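Side-chain contacts in glycerol-3-phosphate dehydrogenase [NAD(+)] (Dunaliella salina, PDB 6IUY), which converts dihydroxyacetone phosphate directly to glycerol, probably by NADH-dependent reduction to sn-glycerol 3-phosphate in one domain and removal of the phosphate in a haloacid dehalogenase-like domain: residues A[27-30]-A[31-34]; A[242-246]-A[247-251]; A[413-416]-A[417-420]; A[534-537]-A[538-542]; A[597-600]-A[601-604]. One frame throughout, in Å; residues are numbered along the deposited sequence.

Contact 1: residues A[27-30]-A[31-34]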
# COMPACT_ATOMS: atom_id res chain seq x y z
N GLN A 27 -37.95 -12.00 22.78
CA GLN A 27 -37.41 -11.49 21.52
C GLN A 27 -37.51 -9.97 21.43
O GLN A 27 -36.82 -9.34 20.63
CB GLN A 27 -38.10 -12.16 20.33
CG GLN A 27 -39.59 -11.90 20.24
CD GLN A 27 -40.31 -12.95 19.40
OE1 GLN A 27 -40.24 -14.15 19.69
NE2 GLN A 27 -40.99 -12.51 18.34
N VAL A 28 -38.38 -9.38 22.25
CA VAL A 28 -38.44 -7.93 22.37
C VAL A 28 -37.18 -7.44 23.07
O VAL A 28 -36.50 -6.54 22.58
CB VAL A 28 -39.69 -7.46 23.12
CG1 VAL A 28 -39.54 -6.01 23.53
CG2 VAL A 28 -40.91 -7.62 22.26
N LEU A 29 -36.89 -8.03 24.23
CA LEU A 29 -35.68 -7.69 24.98
C LEU A 29 -34.46 -7.80 24.09
O LEU A 29 -33.54 -6.98 24.16
CB LEU A 29 -35.51 -8.58 26.21
CG LEU A 29 -34.28 -8.22 27.06
CD1 LEU A 29 -34.34 -6.76 27.51
CD2 LEU A 29 -34.11 -9.16 28.27
N ASP A 30 -34.44 -8.82 23.24
CA ASP A 30 -33.36 -8.98 22.29
C ASP A 30 -33.28 -7.77 21.35
O ASP A 30 -32.19 -7.22 21.13
CB ASP A 30 -33.55 -10.27 21.49
CG ASP A 30 -32.28 -10.74 20.80
OD1 ASP A 30 -32.36 -11.14 19.62
OD2 ASP A 30 -31.20 -10.71 21.45
N LEU A 31 -34.43 -7.34 20.82
CA LEU A 31 -34.48 -6.21 19.89
C LEU A 31 -34.00 -4.91 20.54
O LEU A 31 -33.38 -4.07 19.89
CB LEU A 31 -35.89 -6.01 19.34
CG LEU A 31 -36.30 -6.89 18.17
CD1 LEU A 31 -37.74 -6.61 17.80
CD2 LEU A 31 -35.38 -6.65 16.98
N TRP A 32 -34.30 -4.76 21.83
CA TRP A 32 -33.84 -3.61 22.60
C TRP A 32 -32.33 -3.63 22.74
O TRP A 32 -31.66 -2.60 22.60
CB TRP A 32 -34.48 -3.61 23.97
CG TRP A 32 -33.95 -2.56 24.88
CD1 TRP A 32 -33.30 -2.75 26.06
CD2 TRP A 32 -34.04 -1.14 24.70
NE1 TRP A 32 -32.99 -1.54 26.64
CE2 TRP A 32 -33.42 -0.54 25.81
CE3 TRP A 32 -34.57 -0.32 23.69
CZ2 TRP A 32 -33.32 0.85 25.95
CZ3 TRP A 32 -34.47 1.06 23.84
CH2 TRP A 32 -33.85 1.63 24.96
N GLN A 33 -31.79 -4.81 23.04
CA GLN A 33 -30.37 -4.95 23.29
C GLN A 33 -29.57 -4.90 21.98
O GLN A 33 -28.42 -4.43 21.96
CB GLN A 33 -30.11 -6.26 24.04
CG GLN A 33 -30.42 -6.16 25.54
CD GLN A 33 -30.11 -7.44 26.31
OE1 GLN A 33 -29.86 -8.49 25.72
NE2 GLN A 33 -30.16 -7.35 27.63
N GLN A 34 -30.19 -5.39 20.91
CA GLN A 34 -29.53 -5.48 19.62
C GLN A 34 -29.94 -4.31 18.71
O GLN A 34 -29.83 -4.39 17.50
CB GLN A 34 -29.90 -6.81 18.96
CG GLN A 34 -28.75 -7.51 18.27
CD GLN A 34 -27.77 -8.09 19.26
OE1 GLN A 34 -28.15 -8.48 20.37
NE2 GLN A 34 -26.49 -8.13 18.88
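Gln27 and Leu31 open a run of four main-chain i to i+4 bonds that carries helix 26-33 to its end: Leu31 N gives to Gln27 O (3.1 Å), Trp32 N to Val28 O, Gln33 N to Leu29 O, and Gln34 N to Asp30 O (2.7 Å). Gln34 donates the last of these, although its own backbone has already left helical angles. On one side of the helix, Leu29 holds CG anti to its amide nitrogen (chi1 -178°), which carries CD1 forward to meet the Trp32 ring obliquely at CD1, 4.4 Å away, and to come within 4.2 Å of Gln33 NE2. Gln33 NE2 is hydrogen-bonded to Lys253 O, so Leu29 packs against a group already fixed. Gln33 begins its extended side chain over the Leu29 carbonyl, with CG 3.5 Å from Leu29 O. Round the helix, Asp30 and Gln34 run alongside each other in the same direction. Their oxygens OD2 and OE1 stay 3.9 Å apart, and carboxylate and amide are turned by 41°. Leu31 lays CB against Val28 O at 3.3 Å. Beyond Leu29 the Trp32 side chain turns from the helix: NE1 bonds to Leu250 O, and its ring meets Trp242 edge-to-face. With Leu31 and Trp32 seated on strand 223-227, this is an amphipathic helix flanking the parallel sheet of a haloacid dehalogenase-like alpha/beta fold.

Contact 2: residues A[242-246]-A[247-251]; sequences WFVRS and YDELM
Ser246 OG is approached by both the main chain and the side chain of Asp248. It accepts a weak capping bond from Asp248 N at 3.4 Å, while the Asp248 carboxylate, swung to chi1 58° between its own N and C, brings OD1 to 3.0 Å of the same hydroxyl. Ser246 is thus the N-cap of helix 247-251, and its carbonyl oxygen also receives Glu249 N, weakly, at 3.3 Å. Glu249 reaches back to the strand with an extended chain. Its OE2 accepts a nearly straight but weak bond from Arg245 N at 3.4 Å, and the carboxylate lies beside Val244 CB. Its OE1 ends near the plane of the Trp242 ring, at the edge, 3.8 Å from NE1, with the carboxylate turned 63° from the ring. Leu250 comes over the face of the indole: CD2 lies 3.9 Å from the centroid of the six-membered ring, 21° off its normal, a CH-pi contact, and Val244 CG1 covers the same face. Tyr247 turns elsewhere, stacking on Phe227 and bonding through OH to Thr45 O, next to the magnesium-binding loop. The chemistry is therefore uneven. Apolar packing on the indole is close, the hydrogen bonds between strand end and helix are weak, and Trp242 NE1 is buried without a partner. The acidic side chains at the start of the helix probably interact favourably with its dipole.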
# COMPACT_ATOMS: atom_id res chain seq x y z
N TRP A 242 -43.90 -3.54 25.10
CA TRP A 242 -43.24 -3.44 26.39
C TRP A 242 -43.70 -2.14 27.03
O TRP A 242 -43.60 -1.08 26.43
CB TRP A 242 -41.71 -3.49 26.20
CG TRP A 242 -40.89 -3.46 27.45
CD1 TRP A 242 -41.35 -3.46 28.74
CD2 TRP A 242 -39.46 -3.44 27.54
NE1 TRP A 242 -40.29 -3.44 29.62
CE2 TRP A 242 -39.12 -3.42 28.91
CE3 TRP A 242 -38.43 -3.44 26.59
CZ2 TRP A 242 -37.80 -3.40 29.35
CZ3 TRP A 242 -37.13 -3.41 27.03
CH2 TRP A 242 -36.82 -3.40 28.40
N PHE A 243 -44.25 -2.23 28.24
CA PHE A 243 -44.72 -1.04 28.94
C PHE A 243 -43.81 -0.73 30.12
O PHE A 243 -43.53 -1.60 30.94
CB PHE A 243 -46.17 -1.22 29.43
CG PHE A 243 -46.66 -0.10 30.30
CD1 PHE A 243 -47.00 1.13 29.75
CD2 PHE A 243 -46.76 -0.26 31.67
CE1 PHE A 243 -47.43 2.17 30.55
CE2 PHE A 243 -47.20 0.78 32.48
CZ PHE A 243 -47.53 1.99 31.92
N VAL A 244 -43.35 0.52 30.19
CA VAL A 244 -42.44 0.90 31.26
C VAL A 244 -42.87 2.21 31.91
O VAL A 244 -43.52 3.04 31.28
CB VAL A 244 -40.97 1.04 30.76
CG1 VAL A 244 -40.79 0.31 29.44
CG2 VAL A 244 -40.57 2.50 30.64
N ARG A 245 -42.51 2.37 33.18
CA ARG A 245 -42.88 3.55 33.96
C ARG A 245 -41.67 4.42 34.24
O ARG A 245 -41.78 5.65 34.33
CB ARG A 245 -43.56 3.13 35.27
CG ARG A 245 -44.97 2.60 35.09
CD ARG A 245 -45.66 2.37 36.42
NE ARG A 245 -47.10 2.14 36.27
CZ ARG A 245 -47.65 0.95 36.03
NH1 ARG A 245 -46.88 -0.13 35.91
NH2 ARG A 245 -48.97 0.84 35.90
N SER A 246 -40.51 3.78 34.37
CA SER A 246 -39.26 4.49 34.57
C SER A 246 -38.27 4.19 33.44
O SER A 246 -38.32 3.12 32.80
CB SER A 246 -38.64 4.11 35.92
OG SER A 246 -37.47 4.87 36.17
N TYR A 247 -37.36 5.14 33.18
CA TYR A 247 -36.35 4.92 32.16
C TYR A 247 -35.22 4.04 32.68
O TYR A 247 -34.49 3.45 31.88
CB TYR A 247 -35.81 6.25 31.62
CG TYR A 247 -36.67 6.79 30.51
CD1 TYR A 247 -37.12 5.96 29.50
CD2 TYR A 247 -37.08 8.11 30.50
CE1 TYR A 247 -37.92 6.43 28.49
CE2 TYR A 247 -37.88 8.60 29.50
CZ TYR A 247 -38.30 7.75 28.50
OH TYR A 247 -39.11 8.23 27.50
N ASP A 248 -35.09 3.92 34.00
CA ASP A 248 -34.07 3.02 34.52
C ASP A 248 -34.54 1.58 34.35
O ASP A 248 -33.80 0.64 34.63
CB ASP A 248 -33.71 3.35 35.99
CG ASP A 248 -34.91 3.29 36.94
OD1 ASP A 248 -35.81 2.44 36.76
OD2 ASP A 248 -34.94 4.11 37.90
N GLU A 249 -35.76 1.41 33.86
CA GLU A 249 -36.24 0.08 33.47
C GLU A 249 -35.62 -0.30 32.13
O GLU A 249 -35.23 -1.45 31.91
CB GLU A 249 -37.77 0.07 33.40
CG GLU A 249 -38.44 -1.30 33.34
CD GLU A 249 -39.95 -1.20 33.58
OE1 GLU A 249 -40.69 -2.14 33.20
OE2 GLU A 249 -40.39 -0.16 34.16
N LEU A 250 -35.54 0.67 31.22
CA LEU A 250 -34.93 0.46 29.92
C LEU A 250 -33.40 0.39 30.03
O LEU A 250 -32.77 -0.48 29.45
CB LEU A 250 -35.33 1.57 28.94
CG LEU A 250 -36.74 1.49 28.38
CD1 LEU A 250 -37.05 2.76 27.58
CD2 LEU A 250 -36.88 0.24 27.51
N MET A 251 -32.84 1.34 30.77
CA MET A 251 -31.41 1.41 31.03
C MET A 251 -30.83 0.09 31.51
O MET A 251 -29.82 -0.39 30.98
CB MET A 251 -31.13 2.50 32.05
CG MET A 251 -30.74 3.84 31.45
SD MET A 251 -28.95 4.03 31.41
CE MET A 251 -28.75 5.70 32.00

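Contact 3: residues A[413-416]-A[417-420]; sequences AGDI and AKEE. With NAD (nicotinamide-adenine-dinucleotide), chain C.
Asp415, the residue most covered here, contributes above all through its carbonyl. Asp415 O accepts Glu420 N at 3.1 Å and, weakly, Lys418 N. Ile416, also well covered, takes Glu419 N on its O at 2.8 Å, and its side chain packs on Trp267 and Met274 of helix 266-282. With Glu419 at positive phi (69°), the bonds from Glu419 and Glu420 make a Schellman motif that ends helix 413-416. The chain is thereby turned back so that the Glu420 side chain passes obliquely across that of Asp415. OD1 and OE2 approach to 3.4 Å, their carboxylate planes 27° apart. Such like charges should repel, but Lys418 NZ lies close to both: it forms a long salt bridge with Glu420 OE2 (4.0 Å) and stands 4.1 Å from Asp415 OD1, which probably offsets part of the repulsion. Lys418 gets there by bending at chi2 and chi3, laying CD against Gly414 O at 3.3 Å. Ala417 gives its N to Ala413 O (2.8 Å) and rests its methyl near the Gly414 carbonyl. At the N-terminal end of the helix, Ala413 N donates to the nicotinamide oxygen O7N of NAD at 2.9 Å, so the short helix directs an amide at the cofactor. Ala417 also packs on helix 266-282, to which Glu419 is tied by a salt bridge with Arg273; Asp415 and Ile416 touch Asn482 of the second subunit, and the chain then enters strand 422-427.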
# COMPACT_ATOMS: atom_id res chain seq x y z
N ALA A 413 4.75 -5.16 21.20
CA ALA A 413 4.02 -4.99 22.47
C ALA A 413 4.66 -4.06 23.47
O ALA A 413 3.99 -3.16 24.02
CB ALA A 413 3.81 -6.35 23.12
N GLY A 414 5.94 -4.28 23.75
CA GLY A 414 6.63 -3.59 24.83
C GLY A 414 6.46 -2.09 24.78
O GLY A 414 6.27 -1.44 25.81
N ASP A 415 6.52 -1.55 23.57
CA ASP A 415 6.40 -0.11 23.35
C ASP A 415 4.98 0.45 23.52
O ASP A 415 4.78 1.55 24.04
CB ASP A 415 6.91 0.21 21.95
CG ASP A 415 8.38 -0.11 21.80
OD1 ASP A 415 9.16 0.30 22.70
OD2 ASP A 415 8.76 -0.78 20.82
N ILE A 416 4.00 -0.30 23.06
CA ILE A 416 2.60 0.06 23.28
C ILE A 416 2.26 -0.05 24.76
O ILE A 416 1.50 0.74 25.29
CB ILE A 416 1.70 -0.83 22.43
CG1 ILE A 416 2.02 -0.59 20.95
CG2 ILE A 416 0.24 -0.59 22.75
CD1 ILE A 416 1.49 -1.68 20.02
N ALA A 417 2.86 -1.02 25.45
CA ALA A 417 2.65 -1.16 26.89
C ALA A 417 3.17 0.07 27.64
O ALA A 417 2.76 0.35 28.76
CB ALA A 417 3.33 -2.43 27.42
N LYS A 418 4.06 0.81 27.00
CA LYS A 418 4.61 2.01 27.60
C LYS A 418 3.89 3.23 27.05
O LYS A 418 4.26 4.37 27.34
CB LYS A 418 6.12 2.09 27.35
CG LYS A 418 6.90 1.16 28.27
CD LYS A 418 8.11 0.56 27.61
CE LYS A 418 9.12 1.65 27.27
NZ LYS A 418 10.31 1.12 26.56
N GLU A 419 2.87 2.98 26.24
CA GLU A 419 2.01 4.02 25.71
C GLU A 419 2.70 4.93 24.69
O GLU A 419 2.32 6.10 24.53
CB GLU A 419 1.44 4.86 26.86
CG GLU A 419 0.65 4.03 27.89
CD GLU A 419 -0.19 4.86 28.85
OE1 GLU A 419 -0.05 6.11 28.86
OE2 GLU A 419 -1.00 4.26 29.60
N GLU A 420 3.70 4.41 23.99
CA GLU A 420 4.23 5.08 22.81
C GLU A 420 3.17 5.05 21.71
O GLU A 420 2.47 4.04 21.54
CB GLU A 420 5.52 4.41 22.34
CG GLU A 420 6.55 4.23 23.45
CD GLU A 420 7.91 3.72 22.94
OE1 GLU A 420 8.05 3.54 21.71
OE2 GLU A 420 8.83 3.50 23.77
PA NAD C . 4.06 -14.68 23.82
O1A NAD C . 4.48 -13.69 24.84
O2A NAD C . 4.92 -14.69 22.57
O5B NAD C . 4.11 -16.19 24.44
C5B NAD C . 4.00 -16.40 25.85
C4B NAD C . 2.69 -17.16 26.17
O4B NAD C . 2.76 -18.38 25.70
C3B NAD C . 2.56 -17.34 27.69
O3B NAD C . 1.66 -16.50 28.24
C2B NAD C . 2.11 -18.80 27.86
O2B NAD C . 0.98 -18.83 28.83
C1B NAD C . 1.76 -19.16 26.67
N9A NAD C . 1.91 -20.55 26.54
C8A NAD C . 3.03 -21.30 26.66
N7A NAD C . 2.68 -22.58 26.45
C5A NAD C . 1.35 -22.64 26.21
C6A NAD C . 0.48 -23.69 25.96
N6A NAD C . 0.82 -25.07 25.88
N1A NAD C . -0.82 -23.45 25.74
C2A NAD C . -1.28 -22.17 25.78
N3A NAD C . -0.44 -21.14 26.04
C4A NAD C . 0.87 -21.38 26.26
O3 NAD C . 2.54 -14.35 23.42
PN NAD C . 1.97 -12.98 22.82
O1N NAD C . 3.03 -11.90 22.82
O2N NAD C . 0.77 -12.51 23.60
O5D NAD C . 1.61 -13.26 21.31
C5D NAD C . 0.52 -14.09 20.95
C4D NAD C . 0.05 -13.66 19.56
O4D NAD C . 0.10 -12.34 19.44
C3D NAD C . 1.02 -14.21 18.53
O3D NAD C . 0.32 -14.77 17.53
C2D NAD C . 1.81 -12.97 18.02
O2D NAD C . 2.27 -13.28 16.64
C1D NAD C . 0.94 -12.00 18.10
N1N NAD C . 1.50 -10.67 18.25
C2N NAD C . 2.56 -10.41 19.10
C3N NAD C . 3.06 -9.11 19.21
C7N NAD C . 4.26 -8.86 20.15
O7N NAD C . 4.90 -7.83 20.06
N7N NAD C . 4.59 -9.86 21.13
C4N NAD C . 2.51 -8.07 18.48
C5N NAD C . 1.43 -8.33 17.65
C6N NAD C . 0.93 -9.63 17.55

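Contact 4: residues A[534-537]-A[538-542]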
# COMPACT_ATOMS: atom_id res chain seq x y z
N GLU A 534 18.29 -13.24 12.81
CA GLU A 534 19.61 -12.64 12.73
C GLU A 534 20.64 -13.53 13.45
O GLU A 534 21.66 -13.90 12.87
CB GLU A 534 19.62 -11.24 13.34
CG GLU A 534 21.03 -10.62 13.52
CD GLU A 534 20.97 -9.16 13.96
OE1 GLU A 534 20.50 -8.87 15.08
OE2 GLU A 534 21.36 -8.27 13.18
N ALA A 535 20.36 -13.87 14.71
CA ALA A 535 21.27 -14.72 15.49
C ALA A 535 21.46 -16.09 14.83
O ALA A 535 22.57 -16.61 14.77
CB ALA A 535 20.76 -14.87 16.90
N TRP A 536 20.39 -16.68 14.32
CA TRP A 536 20.52 -17.97 13.64
C TRP A 536 21.48 -17.90 12.46
O TRP A 536 22.32 -18.77 12.28
CB TRP A 536 19.16 -18.43 13.14
CG TRP A 536 19.11 -19.76 12.44
CD1 TRP A 536 18.88 -20.98 13.01
CD2 TRP A 536 19.20 -19.99 11.03
NE1 TRP A 536 18.85 -21.96 12.05
CE2 TRP A 536 19.05 -21.38 10.82
CE3 TRP A 536 19.40 -19.17 9.92
CZ2 TRP A 536 19.10 -21.96 9.56
CZ3 TRP A 536 19.45 -19.74 8.67
CH2 TRP A 536 19.30 -21.12 8.50
N ALA A 537 21.33 -16.86 11.65
CA ALA A 537 22.10 -16.73 10.42
C ALA A 537 23.55 -16.42 10.75
O ALA A 537 24.45 -16.92 10.10
CB ALA A 537 21.48 -15.66 9.50
N GLN A 538 23.80 -15.60 11.77
CA GLN A 538 25.17 -15.38 12.22
C GLN A 538 25.87 -16.68 12.61
O GLN A 538 27.06 -16.89 12.32
CB GLN A 538 25.22 -14.42 13.40
CG GLN A 538 25.02 -13.00 13.01
CD GLN A 538 24.68 -12.12 14.17
OE1 GLN A 538 24.33 -12.60 15.25
NE2 GLN A 538 24.77 -10.82 13.97
N LYS A 539 25.14 -17.56 13.29
CA LYS A 539 25.74 -18.80 13.77
C LYS A 539 25.92 -19.81 12.64
O LYS A 539 26.96 -20.47 12.57
CB LYS A 539 24.88 -19.39 14.90
CG LYS A 539 24.93 -18.56 16.17
CD LYS A 539 23.87 -18.98 17.16
CE LYS A 539 23.85 -18.07 18.37
NZ LYS A 539 25.16 -18.08 19.06
N ARG A 540 24.93 -19.94 11.77
CA ARG A 540 25.02 -20.84 10.63
C ARG A 540 26.23 -20.50 9.77
O ARG A 540 26.98 -21.39 9.38
CB ARG A 540 23.77 -20.78 9.76
CG ARG A 540 22.72 -21.78 10.14
CD ARG A 540 23.22 -23.21 10.04
NE ARG A 540 22.40 -24.05 10.91
CZ ARG A 540 21.31 -24.70 10.53
NH1 ARG A 540 20.91 -24.63 9.26
NH2 ARG A 540 20.63 -25.42 11.41
N ILE A 541 26.39 -19.22 9.48
CA ILE A 541 27.53 -18.72 8.69
C ILE A 541 28.88 -19.02 9.34
O ILE A 541 29.87 -19.25 8.65
CB ILE A 541 27.43 -17.20 8.47
CG1 ILE A 541 26.70 -16.88 7.16
CG2 ILE A 541 28.82 -16.56 8.47
CD1 ILE A 541 25.19 -16.86 7.28
N ALA A 542 28.91 -18.99 10.67
CA ALA A 542 30.15 -19.13 11.42
C ALA A 542 30.56 -20.59 11.57
O ALA A 542 31.61 -20.90 12.13
CB ALA A 542 30.00 -18.49 12.79
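Glu534 O receives Gln538 N at 2.9 Å, and three further i to i+4 bonds follow, from Lys539 N to Ala535 O, Arg540 N to Trp536 O and Ile541 N to Ala537 O, giving two regular alpha-helical turns. They form the last part of helix 528-541, whose first residues, Arg528 and Asn529, bind dihydroxyacetone phosphate. Trp536 and Arg540, one turn apart, make the principal side-chain contact. The indole is held with CG anti to its amide nitrogen (chi1 -179°), while Arg540 bends at chi2 and lays its aliphatic part over the ring. Arg540 CG stands 3.7 Å from the centroid of the six-membered ring and only 12° off the normal, a CH-pi contact. The guanidinium beyond it is tilted 51° to the indole, so the two planes are not stacked. It is steered by carbonyls of the following loop, NH2 bonding to Val547 O and NE weakly to Asp544 O, and the indole itself stacks on Phe549. On another side of the helix, Glu534 and Gln538 run side by side with carboxylate and amide almost parallel. Glu534 CG lies 3.8 Å from Gln538 NE2, and Glu534 OE1 is engaged in a salt bridge with Arg530. Lys539 lies back along the Ala535 carbonyl, CG 3.4 Å from Ala535 O, before turning from the helix. In the Trp536 and Arg540 pair, Trp536 CZ2 lies over one face of the guanidinium, toward its rim, 3.2 Å from Arg540 NH1.

Contact 5: residues A[597-600]-A[601-604]; sequences EVPP and TMIL
Val598 sets its CG1 methyl on Met602 CB, the two side chains crossing at about a right angle; the modelled separation of 3.3 Å between CG1 and CB is shorter than carbons normally come and is doubtful in detail. The methyl reaches there because CG1 is anti to the Val598 amide nitrogen (chi1 171°). Pro599 completes the seat: its ring runs alongside Met602 in the same direction, with CG 3.7 Å from Met602 CG. Met602 bends at both chi2 and chi3, its sulfur end departs from Val598 and Pro599, and the side chain also touches Met612. Across the Pro599 ring lies Thr601, whose OG1 approaches CG at 3.9 Å. Beneath the side chains the backbone is wound into a short 3-10 turn. Met602 N gives a nearly straight bond (168°) to Pro599 O at 3.0 Å, and Ile603 N one to Pro600 O at 3.2 Å. Pro600 packs its ring on Trp536, Arg540 and Ile541 of helix 528-541, and Ile603 packs on helix 585-594. Neither proline has an N-H to give, and both serve the turn as carbonyl acceptors. The polar bonds across this contact therefore belong to the main chain, while its side chains meet through dispersion forces and apolar packing.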
# COMPACT_ATOMS: atom_id res chain seq x y z
N GLU A 597 18.45 -26.51 2.98
CA GLU A 597 18.66 -26.97 1.62
C GLU A 597 19.39 -25.90 0.82
O GLU A 597 20.11 -26.20 -0.13
CB GLU A 597 17.34 -27.32 0.93
CG GLU A 597 16.52 -28.38 1.63
CD GLU A 597 15.24 -28.66 0.87
OE1 GLU A 597 15.11 -28.14 -0.26
OE2 GLU A 597 14.38 -29.39 1.41
N VAL A 598 19.20 -24.65 1.22
CA VAL A 598 19.86 -23.52 0.57
C VAL A 598 20.66 -22.80 1.64
O VAL A 598 20.22 -22.71 2.79
CB VAL A 598 18.84 -22.58 -0.10
CG1 VAL A 598 19.49 -21.29 -0.59
CG2 VAL A 598 18.15 -23.30 -1.25
N PRO A 599 21.86 -22.32 1.30
CA PRO A 599 22.66 -21.63 2.30
C PRO A 599 22.08 -20.25 2.56
O PRO A 599 21.48 -19.66 1.66
CB PRO A 599 24.04 -21.53 1.64
CG PRO A 599 23.73 -21.47 0.17
CD PRO A 599 22.54 -22.39 -0.01
N PRO A 600 22.26 -19.72 3.78
CA PRO A 600 21.68 -18.42 4.08
C PRO A 600 22.12 -17.34 3.10
O PRO A 600 21.37 -16.38 2.86
CB PRO A 600 22.19 -18.12 5.50
CG PRO A 600 22.56 -19.47 6.07
CD PRO A 600 22.98 -20.32 4.92
N THR A 601 23.30 -17.49 2.51
CA THR A 601 23.85 -16.45 1.63
C THR A 601 23.05 -16.27 0.34
O THR A 601 23.24 -15.28 -0.37
CB THR A 601 25.30 -16.74 1.23
OG1 THR A 601 25.33 -17.92 0.43
CG2 THR A 601 26.17 -16.94 2.47
N MET A 602 22.16 -17.21 0.04
CA MET A 602 21.34 -17.14 -1.17
C MET A 602 20.04 -16.38 -0.99
O MET A 602 19.16 -16.43 -1.86
CB MET A 602 21.01 -18.55 -1.69
CG MET A 602 22.18 -19.30 -2.33
SD MET A 602 22.86 -18.47 -3.79
CE MET A 602 21.43 -18.40 -4.85
N ILE A 603 19.90 -15.65 0.11
CA ILE A 603 18.61 -15.02 0.43
C ILE A 603 18.26 -13.91 -0.57
O ILE A 603 17.09 -13.72 -0.89
CB ILE A 603 18.59 -14.45 1.87
CG1 ILE A 603 17.17 -14.05 2.30
CG2 ILE A 603 19.52 -13.27 2.01
CD1 ILE A 603 16.25 -15.18 2.53
N LEU A 604 19.24 -13.17 -1.08
CA LEU A 604 18.91 -12.13 -2.06
C LEU A 604 18.81 -12.72 -3.47
O LEU A 604 18.51 -12.02 -4.42
CB LEU A 604 19.95 -11.01 -2.04
CG LEU A 604 20.20 -10.34 -0.67
CD1 LEU A 604 21.47 -9.50 -0.70
CD2 LEU A 604 18.99 -9.50 -0.28

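From the N terminus, the five contacts follow in series, with none nested in or crossing another; contacts 1 and 4 lie along helix ends, while contacts 2, 3 and 5 close short turns. Contacts 1 and 2 belong to the haloacid dehalogenase-like part: the first ends a helix just before strand 37-40, the second turns from edge strand 242-244 into helix 247-251, and they touch, joining the N-terminal helix to the last strand of that sheet and the helix after it. Contact 3 lies on the opposite side of the chain's centre, its nearest atoms about 28 Å from those of contact 1 and of contact 2. Contacts 4 and 5, centres 12 Å apart, meet where Pro600 packs on Ile541.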